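Local coordinates for protein aromatic-amino-acid aminotransferase (PDB 4F4E) that probably transfers amino groups between aromatic amino acids such as tyrosine and 2-oxoglutarate, using pyridoxal 5'-phosphate held on a lysine, and works as a homodimer, at residues A[166-171]-A[190-195]; A[219-224]-A[255-260]. One frame throughout, in Å; residues are numbered along the deposited sequence.

Contact 1: residues A[166-171]-A[190-195]; sequences EVVAYP and NGYEPG. With EDO (1,2-ethanediol), chain C.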
ATOM      1  N   GLU A 166       4.978   7.696 -21.505  1.00 15.23           N
ATOM      2  CA  GLU A 166       6.288   8.125 -21.968  1.00 15.83           C
ATOM      3  C   GLU A 166       6.690   9.322 -21.105  1.00 14.83           C
ATOM      4  O   GLU A 166       5.890  10.242 -20.921  1.00 13.39           O
ATOM      5  CB  GLU A 166       6.202   8.541 -23.446  1.00 19.08           C
ATOM      6  CG  GLU A 166       7.486   9.155 -23.988  1.00 22.22           C
ATOM      7  CD  GLU A 166       7.347   9.710 -25.402  1.00 25.12           C
ATOM      8  OE1 GLU A 166       6.378   9.330 -26.092  1.00 26.90           O
ATOM      9  OE2 GLU A 166       8.221  10.544 -25.782  1.00 28.40           O
ATOM     10  N   VAL A 167       7.927   9.325 -20.602  1.00 13.51           N
ATOM     11  CA  VAL A 167       8.412  10.389 -19.714  1.00 12.85           C
ATOM     12  C   VAL A 167       9.486  11.196 -20.449  1.00 13.20           C
ATOM     13  O   VAL A 167      10.386  10.642 -21.057  1.00 13.57           O
ATOM     14  CB  VAL A 167       8.959   9.805 -18.395  1.00 12.42           C
ATOM     15  CG1 VAL A 167       9.477  10.933 -17.476  1.00 11.71           C
ATOM     16  CG2 VAL A 167       7.878   8.952 -17.697  1.00 11.62           C
ATOM     17  N   VAL A 168       9.374  12.517 -20.373  1.00 12.92           N
ATOM     18  CA  VAL A 168      10.353  13.406 -20.928  1.00 13.32           C
ATOM     19  C   VAL A 168      10.788  14.317 -19.782  1.00 12.94           C
ATOM     20  O   VAL A 168      10.126  14.338 -18.731  1.00 12.48           O
ATOM     21  CB  VAL A 168       9.785  14.270 -22.060  1.00 13.50           C
ATOM     22  CG1 VAL A 168       9.311  13.437 -23.270  1.00 13.92           C
ATOM     23  CG2 VAL A 168       8.670  15.187 -21.577  1.00 13.68           C
ATOM     24  N   ALA A 169      11.861  15.072 -19.985  1.00 12.88           N
ATOM     25  CA  ALA A 169      12.402  15.940 -18.944  1.00 12.73           C
ATOM     26  C   ALA A 169      12.451  17.374 -19.420  1.00 13.15           C
ATOM     27  O   ALA A 169      12.832  17.658 -20.584  1.00 13.67           O
ATOM     28  CB  ALA A 169      13.795  15.478 -18.517  1.00 13.32           C
ATOM     29  N   TYR A 170      12.035  18.297 -18.558  1.00 12.63           N
ATOM     30  CA  TYR A 170      12.224  19.691 -18.825  1.00 12.75           C
ATOM     31  C   TYR A 170      13.550  20.159 -18.213  1.00 13.09           C
ATOM     32  O   TYR A 170      13.908  19.709 -17.115  1.00 12.80           O
ATOM     33  CB  TYR A 170      11.062  20.576 -18.334  1.00 12.55           C
ATOM     34  CG  TYR A 170      10.630  20.397 -16.885  1.00 11.69           C
ATOM     35  CD1 TYR A 170      11.261  21.063 -15.867  1.00 11.60           C
ATOM     36  CD2 TYR A 170       9.547  19.584 -16.547  1.00 11.56           C
ATOM     37  CE1 TYR A 170      10.852  20.912 -14.539  1.00 11.16           C
ATOM     38  CE2 TYR A 170       9.114  19.454 -15.227  1.00 10.97           C
ATOM     39  CZ  TYR A 170       9.788  20.093 -14.225  1.00 10.87           C
ATOM     40  OH  TYR A 170       9.402  19.940 -12.882  1.00 10.40           O
ATOM     41  N   PRO A 171      14.281  21.038 -18.933  1.00 13.37           N
ATOM     42  CA  PRO A 171      15.452  21.670 -18.326  1.00 13.52           C
ATOM     43  C   PRO A 171      15.102  22.233 -16.955  1.00 13.54           C
ATOM     44  O   PRO A 171      14.008  22.776 -16.790  1.00 13.71           O
ATOM     45  CB  PRO A 171      15.821  22.780 -19.323  1.00 13.97           C
ATOM     46  CG  PRO A 171      15.251  22.324 -20.637  1.00 14.58           C
ATOM     47  CD  PRO A 171      13.965  21.626 -20.256  1.00 14.07           C
ATOM     48  N   ASN A 190       6.326  25.751 -22.715  1.00 15.75           N
ATOM     49  CA  ASN A 190       5.728  26.465 -23.858  1.00 16.60           C
ATOM     50  C   ASN A 190       5.692  25.674 -25.172  1.00 16.42           C
ATOM     51  O   ASN A 190       5.154  26.154 -26.193  1.00 16.89           O
ATOM     52  CB  ASN A 190       6.413  27.837 -24.031  1.00 17.94           C
ATOM     53  CG  ASN A 190       5.732  28.917 -23.224  1.00 18.60           C
ATOM     54  OD1 ASN A 190       4.493  28.906 -23.039  1.00 20.69           O
ATOM     55  ND2 ASN A 190       6.503  29.853 -22.744  1.00 20.14           N
ATOM     56  N   GLY A 191       6.251  24.481 -25.161  1.00 15.62           N
ATOM     57  CA  GLY A 191       6.143  23.533 -26.266  1.00 16.16           C
ATOM     58  C   GLY A 191       5.352  22.267 -26.014  1.00 16.05           C
ATOM     59  O   GLY A 191       5.120  21.484 -26.946  1.00 16.84           O
ATOM     60  N   TYR A 192       4.892  22.053 -24.780  1.00 15.20           N
ATOM     61  CA  TYR A 192       4.151  20.845 -24.469  1.00 15.36           C
ATOM     62  C   TYR A 192       2.702  20.902 -24.934  1.00 15.69           C
ATOM     63  O   TYR A 192       2.040  21.946 -24.868  1.00 15.37           O
ATOM     64  CB  TYR A 192       4.178  20.545 -22.962  1.00 14.57           C
ATOM     65  CG  TYR A 192       5.538  20.167 -22.412  1.00 14.49           C
ATOM     66  CD1 TYR A 192       6.564  19.658 -23.240  1.00 14.61           C
ATOM     67  CD2 TYR A 192       5.788  20.275 -21.041  1.00 13.90           C
ATOM     68  CE1 TYR A 192       7.795  19.286 -22.708  1.00 14.38           C
ATOM     69  CE2 TYR A 192       7.011  19.929 -20.516  1.00 13.93           C
ATOM     70  CZ  TYR A 192       8.009  19.430 -21.328  1.00 14.17           C
ATOM     71  OH  TYR A 192       9.196  19.072 -20.755  1.00 13.55           O
ATOM     72  N   GLU A 193       2.212  19.765 -25.409  1.00 16.62           N
ATOM     73  CA  GLU A 193       0.870  19.666 -25.894  1.00 17.80           C
ATOM     74  C   GLU A 193      -0.171  19.642 -24.772  1.00 16.88           C
ATOM     75  O   GLU A 193       0.094  19.216 -23.670  1.00 15.46           O
ATOM     76  CB  GLU A 193       0.725  18.435 -26.782  1.00 19.65           C
ATOM     77  CG  GLU A 193       1.366  18.646 -28.123  1.00 22.55           C
ATOM     78  CD  GLU A 193       0.840  19.904 -28.867  1.00 25.31           C
ATOM     79  OE1 GLU A 193      -0.400  20.004 -29.078  1.00 29.74           O
ATOM     80  OE2 GLU A 193       1.655  20.773 -29.259  1.00 28.19           O
ATOM     81  N   PRO A 194      -1.402  20.082 -25.076  1.00 17.30           N
ATOM     82  CA  PRO A 194      -2.469  19.967 -24.077  1.00 16.46           C
ATOM     83  C   PRO A 194      -2.551  18.583 -23.444  1.00 15.75           C
ATOM     84  O   PRO A 194      -2.480  17.593 -24.144  1.00 15.78           O
ATOM     85  CB  PRO A 194      -3.731  20.244 -24.886  1.00 17.49           C
ATOM     86  CG  PRO A 194      -3.267  21.056 -26.017  1.00 18.03           C
ATOM     87  CD  PRO A 194      -1.927  20.548 -26.373  1.00 18.12           C
ATOM     88  N   GLY A 195      -2.709  18.531 -22.123  1.00 15.15           N
ATOM     89  CA  GLY A 195      -2.863  17.255 -21.382  1.00 14.08           C
ATOM     90  C   GLY A 195      -1.561  16.680 -20.872  1.00 13.47           C
ATOM     91  O   GLY A 195      -1.572  15.686 -20.111  1.00 12.98           O
TER
HETATM   92  C1  EDO C 500      10.567  21.825 -10.478  1.00 19.95           C
HETATM   93  O1  EDO C 500       9.776  20.680 -10.270  1.00 16.89           O
HETATM   94  C2  EDO C 500      10.163  23.018  -9.600  1.00 20.49           C
HETATM   95  O2  EDO C 500      10.428  22.764  -8.248  1.00 19.47           O
HETATM   96  O   HOH W   1      10.969  18.269 -22.532  1.00 15.00           O
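Val-168 meets the phenol end of Tyr-192 with one methyl: its CG2 lies 4.0 Å from Tyr-192 OH and 4.3 Å from Tyr-192 CZ, the two side chains running alongside each other in opposite senses. Strand 167-174 is held by backbone hydrogen bonds to strand 146-150, and Tyr-192 also rests on Ala-147 of that neighbour. Ala-169 turns its methyl away and takes part through its carbonyl. A water 2.8 Å from Ala-169 O donates to that oxygen and also hydrogen-bonds to Tyr-192 OH at 2.6 Å, sitting at the edge of the Tyr-192 ring and in its plane. It bridges a gap of 3.9 Å between Ala-169 O and Tyr-192 OH. At Tyr-170 the backbone brings CB to 3.4 Å from Tyr-192 OH, but the ring departs from the loop. CG sits between the backbone N and the carbonyl carbon (chi1 52°), which turns the phenol to helix 182-189, against Met-185 and Ala-188. Its OH bonds to Val-199 O on strand 197-201 and accepts a bond of 2.7 Å from O1 of a 1,2-ethanediol, probably a crystallisation additive; this O1 lies at the ring edge, in its plane. On the loop side, Tyr-192 CG lies beside its own backbone N (chi1 -67°), and the ring extends to the strand, while Tyr-192 O is bonded by Arg-227 of helix 214-227. Loop 190-195 therefore meets the strand through one tyrosine whose hydroxyl reaches the backbone by way of water, while the hydroxyl end of the ring, OH and CZ foremost, meets Val-168 CG2 and Tyr-170 CB.

Contact 2: residues A[219-224]-A[255-260]; sequences QVVEVV and AAANLN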
ATOM      1  N   GLN A 219       4.878  32.367 -13.351  1.00 20.77           N
ATOM      2  CA  GLN A 219       5.043  32.154 -14.787  1.00 21.19           C
ATOM      3  C   GLN A 219       4.693  30.718 -15.148  1.00 19.22           C
ATOM      4  O   GLN A 219       4.076  30.467 -16.178  1.00 18.77           O
ATOM      5  CB  GLN A 219       6.455  32.462 -15.245  1.00 22.80           C
ATOM      6  CG  GLN A 219       6.787  33.932 -15.012  1.00 26.10           C
ATOM      7  CD  GLN A 219       8.187  34.299 -15.423  1.00 27.60           C
ATOM      8  OE1 GLN A 219       8.458  34.470 -16.608  1.00 32.88           O
ATOM      9  NE2 GLN A 219       9.067  34.474 -14.455  1.00 29.58           N
ATOM     10  N   VAL A 220       5.110  29.784 -14.298  1.00 17.93           N
ATOM     11  CA  VAL A 220       4.784  28.389 -14.539  1.00 16.40           C
ATOM     12  C   VAL A 220       3.267  28.171 -14.559  1.00 16.05           C
ATOM     13  O   VAL A 220       2.748  27.536 -15.472  1.00 14.97           O
ATOM     14  CB  VAL A 220       5.462  27.441 -13.533  1.00 15.82           C
ATOM     15  CG1 VAL A 220       4.977  26.031 -13.766  1.00 14.50           C
ATOM     16  CG2 VAL A 220       6.980  27.509 -13.708  1.00 15.67           C
ATOM     17  N   VAL A 221       2.580  28.693 -13.544  1.00 15.79           N
ATOM     18  CA  VAL A 221       1.128  28.590 -13.468  1.00 15.79           C
ATOM     19  C   VAL A 221       0.488  29.180 -14.745  1.00 16.98           C
ATOM     20  O   VAL A 221      -0.394  28.562 -15.312  1.00 16.57           O
ATOM     21  CB  VAL A 221       0.571  29.315 -12.216  1.00 15.75           C
ATOM     22  CG1 VAL A 221      -0.943  29.357 -12.209  1.00 15.93           C
ATOM     23  CG2 VAL A 221       1.100  28.622 -10.949  1.00 15.00           C
ATOM     24  N   GLU A 222       0.957  30.354 -15.184  1.00 18.27           N
ATOM     25  CA  GLU A 222       0.370  31.009 -16.371  1.00 20.75           C
ATOM     26  C   GLU A 222       0.523  30.146 -17.630  1.00 19.11           C
ATOM     27  O   GLU A 222      -0.432  30.017 -18.430  1.00 18.77           O
ATOM     28  CB  GLU A 222       0.944  32.414 -16.599  1.00 24.40           C
ATOM     29  CG  GLU A 222       0.308  33.156 -17.778  1.00 29.47           C
ATOM     30  CD  GLU A 222       1.003  32.919 -19.145  1.00 34.96           C
ATOM     31  OE1 GLU A 222       2.229  32.648 -19.175  1.00 40.62           O
ATOM     32  OE2 GLU A 222       0.322  33.035 -20.204  1.00 40.86           O
ATOM     33  N   VAL A 223       1.688  29.522 -17.804  1.00 17.29           N
ATOM     34  CA  VAL A 223       1.903  28.634 -18.963  1.00 16.77           C
ATOM     35  C   VAL A 223       1.091  27.354 -18.885  1.00 15.93           C
ATOM     36  O   VAL A 223       0.471  26.968 -19.862  1.00 15.71           O
ATOM     37  CB  VAL A 223       3.401  28.317 -19.203  1.00 16.87           C
ATOM     38  CG1 VAL A 223       3.563  27.400 -20.402  1.00 17.35           C
ATOM     39  CG2 VAL A 223       4.147  29.616 -19.447  1.00 17.08           C
ATOM     40  N   VAL A 224       1.067  26.708 -17.711  1.00 14.94           N
ATOM     41  CA  VAL A 224       0.240  25.515 -17.522  1.00 14.40           C
ATOM     42  C   VAL A 224      -1.217  25.847 -17.851  1.00 14.56           C
ATOM     43  O   VAL A 224      -1.898  25.073 -18.504  1.00 14.51           O
ATOM     44  CB  VAL A 224       0.380  24.964 -16.092  1.00 13.77           C
ATOM     45  CG1 VAL A 224      -0.746  23.961 -15.769  1.00 13.25           C
ATOM     46  CG2 VAL A 224       1.741  24.335 -15.876  1.00 13.14           C
ATOM     47  N   ALA A 255      -3.973  26.369  -7.056  1.00 14.77           N
ATOM     48  CA  ALA A 255      -5.339  26.317  -6.578  1.00 15.90           C
ATOM     49  C   ALA A 255      -6.071  27.609  -6.932  1.00 17.31           C
ATOM     50  O   ALA A 255      -7.218  27.553  -7.396  1.00 19.12           O
ATOM     51  CB  ALA A 255      -5.382  26.051  -5.061  1.00 15.60           C
ATOM     52  N   ALA A 256      -5.400  28.746  -6.762  1.00 17.82           N
ATOM     53  CA  ALA A 256      -6.004  30.061  -6.983  1.00 18.91           C
ATOM     54  C   ALA A 256      -6.311  30.311  -8.449  1.00 20.55           C
ATOM     55  O   ALA A 256      -7.139  31.173  -8.760  1.00 19.97           O
ATOM     56  CB  ALA A 256      -5.091  31.174  -6.433  1.00 19.77           C
ATOM     57  N   ALA A 257      -5.637  29.574  -9.339  1.00 21.07           N
ATOM     58  CA  ALA A 257      -5.787  29.703 -10.798  1.00 22.37           C
ATOM     59  C   ALA A 257      -6.951  28.956 -11.445  1.00 23.25           C
ATOM     60  O   ALA A 257      -7.089  28.999 -12.669  1.00 22.22           O
ATOM     61  CB  ALA A 257      -4.467  29.316 -11.501  1.00 21.02           C
ATOM     62  N   ASN A 258      -7.792  28.283 -10.668  1.00 26.12           N
ATOM     63  CA  ASN A 258      -8.935  27.555 -11.245  1.00 28.57           C
ATOM     64  C   ASN A 258      -8.529  26.553 -12.328  1.00 28.29           C
ATOM     65  O   ASN A 258      -9.006  26.595 -13.494  1.00 29.59           O
ATOM     66  CB  ASN A 258      -9.998  28.529 -11.751  1.00 32.59           C
ATOM     67  CG  ASN A 258     -10.938  28.963 -10.640  1.00 36.68           C
ATOM     68  OD1 ASN A 258     -11.103  28.263  -9.638  1.00 37.27           O
ATOM     69  ND2 ASN A 258     -11.558  30.124 -10.814  1.00 43.12           N
ATOM     70  N   LEU A 259      -7.589  25.716 -11.909  1.00 25.45           N
ATOM     71  CA  LEU A 259      -7.038  24.634 -12.685  1.00 23.72           C
ATOM     72  C   LEU A 259      -7.424  23.316 -12.029  1.00 21.24           C
ATOM     73  O   LEU A 259      -7.662  23.266 -10.824  1.00 20.43           O
ATOM     74  CB  LEU A 259      -5.495  24.744 -12.680  1.00 23.48           C
ATOM     75  CG  LEU A 259      -4.922  25.969 -13.388  1.00 24.29           C
ATOM     76  CD1 LEU A 259      -3.406  26.006 -13.314  1.00 23.60           C
ATOM     77  CD2 LEU A 259      -5.377  25.966 -14.837  1.00 25.21           C
ATOM     78  N   ASN A 260      -7.495  22.254 -12.827  1.00 19.51           N
ATOM     79  CA  ASN A 260      -7.492  20.927 -12.277  1.00 18.23           C
ATOM     80  C   ASN A 260      -6.035  20.601 -11.952  1.00 17.94           C
ATOM     81  O   ASN A 260      -5.150  20.759 -12.836  1.00 19.55           O
ATOM     82  CB  ASN A 260      -8.082  19.954 -13.253  1.00 18.10           C
ATOM     83  CG  ASN A 260      -9.546  20.281 -13.567  1.00 19.09           C
ATOM     84  OD1 ASN A 260      -9.919  20.355 -14.711  1.00 19.93           O
ATOM     85  ND2 ASN A 260     -10.357  20.521 -12.537  1.00 19.28           N
TER
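Leu-259, Val-221 and Val-224 carry most of this contact, in which the side of helix 214-227 faces the chain just beyond helix 249-256. Leu-259 gives up more surface than any other residue of the pair. With CG beside its backbone N (chi1 -66°) and the chain then fully extended (chi2 179°), its CD1 faces CG1 of both valines, 4.2 Å from Val-224 CG1 and 4.3 Å from Val-221 CG1. The valines stand three residues apart on the helix, so they present neighbouring methyls on one side of it. In each, CG1 lies anti to the backbone N (chi1 173° in Val-221), and this is the branch that does the touching. Leu-259 meets Val-224 at a slant. Val-221 makes the tightest approach: its CG1 comes to 3.6 Å from Ala-257 CB, methyl against methyl, where the backbones are also closest, with Val-221 CA and Ala-257 CA 7.5 Å apart.

The turn that follows places the leucine. At Asn-258, phi turns positive and the helical run is over; beyond it the chain extends towards strand 261-266. Lys-225 of helix 214-227 hydrogen-bonds Ala-257 O, so a polar link accompanies the methyl packing and holds the turn to the same helix. Leu-253 and Phe-254, a turn earlier on helix 249-256, continue the apolar surface against Val-221, and Phe-254 also touches Leu-259. Between the two segments themselves the joint consists of aliphatic carbon alone, four side chains meeting by dispersion and by the exclusion of water, with no directional bond to fix their register.

In the fold
Along the chain both segments of contact 1 precede those of contact 2, and the contact centres lie about 16 Å apart, on the same side of the chain's centre and each about 21 Å from it. Both belong to the surroundings of the mixed sheet of the large, cofactor-binding domain of this fold-type I aminotransferase. Contact 1 ties strand 167-174 to the loop leading into strand 197-201; contact 2 ties helix 214-227 to the lead-in of strand 261-266. Helix 214-227 joins them directly: Asn-190 OD1 packs 3.2 Å from Val-223 CG1. Both join elements that lead into interior strands of the sheet. Asn-260 also packs on Phe-25 of the second subunit.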